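Local atomic coordinates of whirlin (Mus musculus, PDB entry 6FDD), a protein that helps hair-cell stereocilia of the inner ear elongate and persist as a member of the USH2 complex serving hearing and vision. Residues R26-Y31 against F51-T56. Residues are numbered along the deposited sequence; the frame is centred on the assembly and turned at random.
Sequences RATMMY and FELLNT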
# COMPACT_ATOMS: atom_id res chain seq x y z
N ARG A 26 -5.20 8.51 -4.47
CA ARG A 26 -4.56 7.52 -5.34
C ARG A 26 -3.13 7.98 -5.68
O ARG A 26 -2.20 7.18 -5.61
CB ARG A 26 -5.41 7.31 -6.61
CG ARG A 26 -4.86 6.23 -7.54
CD ARG A 26 -5.85 5.79 -8.62
NE ARG A 26 -6.52 6.91 -9.31
CZ ARG A 26 -6.03 7.59 -10.34
NH1 ARG A 26 -4.83 7.31 -10.82
NH2 ARG A 26 -6.73 8.58 -10.88
N ALA A 27 -2.95 9.30 -5.97
CA ALA A 27 -1.62 9.87 -6.23
C ALA A 27 -0.71 9.67 -5.00
O ALA A 27 0.46 9.31 -5.18
CB ALA A 27 -1.75 11.36 -6.56
N THR A 28 -1.24 9.85 -3.77
CA THR A 28 -0.44 9.63 -2.54
C THR A 28 -0.00 8.16 -2.43
O THR A 28 1.18 7.87 -2.19
CB THR A 28 -1.21 10.13 -1.31
OG1 THR A 28 -1.47 11.52 -1.47
CG2 THR A 28 -0.45 9.90 0.00
N MSE A 29 -0.94 7.23 -2.63
CA MSE A 29 -0.61 5.81 -2.58
C MSE A 29 0.48 5.46 -3.59
O MSE A 29 1.46 4.81 -3.22
CB MSE A 29 -1.84 4.92 -2.81
CG MSE A 29 -1.49 3.45 -2.80
SE MSE A 29 -3.07 2.39 -3.03
CE MSE A 29 -3.30 2.10 -1.15
N MSE A 30 0.32 5.90 -4.86
CA MSE A 30 1.28 5.59 -5.92
C MSE A 30 2.65 6.21 -5.64
O MSE A 30 3.66 5.55 -5.87
CB MSE A 30 0.74 5.98 -7.31
CG MSE A 30 -0.54 5.22 -7.70
SE MSE A 30 -0.39 3.27 -7.46
CE MSE A 30 0.67 2.85 -9.04
N TYR A 31 2.66 7.41 -5.03
CA TYR A 31 3.90 8.08 -4.64
C TYR A 31 4.69 7.23 -3.65
O TYR A 31 5.88 6.97 -3.88
CB TYR A 31 3.59 9.49 -4.03
CG TYR A 31 4.80 10.11 -3.38
CD1 TYR A 31 5.91 10.49 -4.13
CD2 TYR A 31 4.87 10.26 -1.99
CE1 TYR A 31 7.04 11.03 -3.53
CE2 TYR A 31 6.00 10.79 -1.37
CZ TYR A 31 7.08 11.18 -2.15
OH TYR A 31 8.19 11.67 -1.52
N PHE A 51 -0.97 3.68 6.39
CA PHE A 51 -1.87 3.71 7.55
C PHE A 51 -2.45 5.14 7.74
O PHE A 51 -3.60 5.29 8.18
CB PHE A 51 -1.10 3.30 8.82
CG PHE A 51 -0.78 1.82 9.00
CD1 PHE A 51 -1.50 0.85 8.33
CD2 PHE A 51 0.17 1.41 9.94
CE1 PHE A 51 -1.25 -0.51 8.54
CE2 PHE A 51 0.43 0.04 10.14
CZ PHE A 51 -0.28 -0.91 9.44
N GLU A 52 -1.66 6.17 7.40
CA GLU A 52 -2.10 7.57 7.50
C GLU A 52 -3.11 7.91 6.39
O GLU A 52 -4.00 8.73 6.59
CB GLU A 52 -0.90 8.53 7.42
CG GLU A 52 0.07 8.41 8.58
CD GLU A 52 -0.45 8.85 9.94
OE1 GLU A 52 -1.52 9.49 10.02
OE2 GLU A 52 0.27 8.60 10.94
N LEU A 53 -2.97 7.27 5.24
CA LEU A 53 -3.84 7.51 4.09
C LEU A 53 -5.16 6.74 4.15
O LEU A 53 -6.22 7.30 3.84
CB LEU A 53 -3.07 7.12 2.81
CG LEU A 53 -3.79 7.30 1.48
CD1 LEU A 53 -3.99 8.79 1.15
CD2 LEU A 53 -3.03 6.61 0.36
N LEU A 54 -5.10 5.45 4.48
CA LEU A 54 -6.24 4.54 4.45
C LEU A 54 -7.05 4.60 5.75
O LEU A 54 -6.91 3.73 6.62
CB LEU A 54 -5.74 3.12 4.10
CG LEU A 54 -4.86 3.02 2.84
CD1 LEU A 54 -4.32 1.62 2.67
CD2 LEU A 54 -5.62 3.48 1.57
N ASN A 55 -7.87 5.65 5.88
CA ASN A 55 -8.62 5.95 7.10
C ASN A 55 -9.88 5.11 7.34
O ASN A 55 -10.23 4.90 8.49
CB ASN A 55 -8.95 7.43 7.19
CG ASN A 55 -9.84 7.94 6.08
OD1 ASN A 55 -9.55 7.75 4.90
ND2 ASN A 55 -10.92 8.61 6.42
N THR A 56 -10.56 4.67 6.28
CA THR A 56 -11.81 3.91 6.45
C THR A 56 -11.60 2.39 6.36
O THR A 56 -10.57 1.92 5.89
CB THR A 56 -12.85 4.35 5.42
OG1 THR A 56 -12.44 3.84 4.15
CG2 THR A 56 -13.05 5.86 5.37
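Leu53 reaches from the last turn of helix 43-53 to the wall of helix 23-37 and divides its two methyls between neighbouring residues there. CD1 lies 3.9 Å from Thr28 CG2 and touches Thr28 CB as well, the two side chains running past one another in opposite directions. CD2 takes the other neighbour, sitting 3.8 Å from Met29 CB and 3.7 Å from Met29 N, against the backbone itself. The CB of Leu53 already points toward the facing helix, and CG, anti to the backbone N (chi1 -180°), carries the two methyls on to it. Thr28 offers its methyl to this contact, while its OG1 hydrogen-bonds to Gln24 O, one turn back in its own helix.

One residue on, Leu54 meets the far end of Met29, a selenomethionine. That chain is extended through its first two torsions and bends at the third (chi3 -96°), where CE comes to 3.8 Å from Leu54 CD2 and 4.0 Å from Leu54 CD1. The two side chains cross at about a right angle. Both also touch Leu21 and Leu62, and Leu54 reaches Leu63, so helix 62-67 and the loop between helices 11-20 and 23-37 join the same apolar cluster. Leu54 is the first residue past helix 43-53 to leave helical phi/psi, at the centre of an inverse gamma turn, and Thr56 then N-caps helix 57-60 through OG1 to Lys59 N.

An alanine in place of Leu53 would probably leave Thr28 CG2 and the Met29 backbone without their apolar cover and open a gap where the end of helix 43-53 meets helix 23-37. In this harmonin-homology domain of whirlin, the contact joins the two helices almost entirely through aliphatic carbon atoms, with one methyl resting on a backbone N, so the attraction is probably dispersion and the hydrophobic effect, with little directional demand; the area buried is a modest 183 Å².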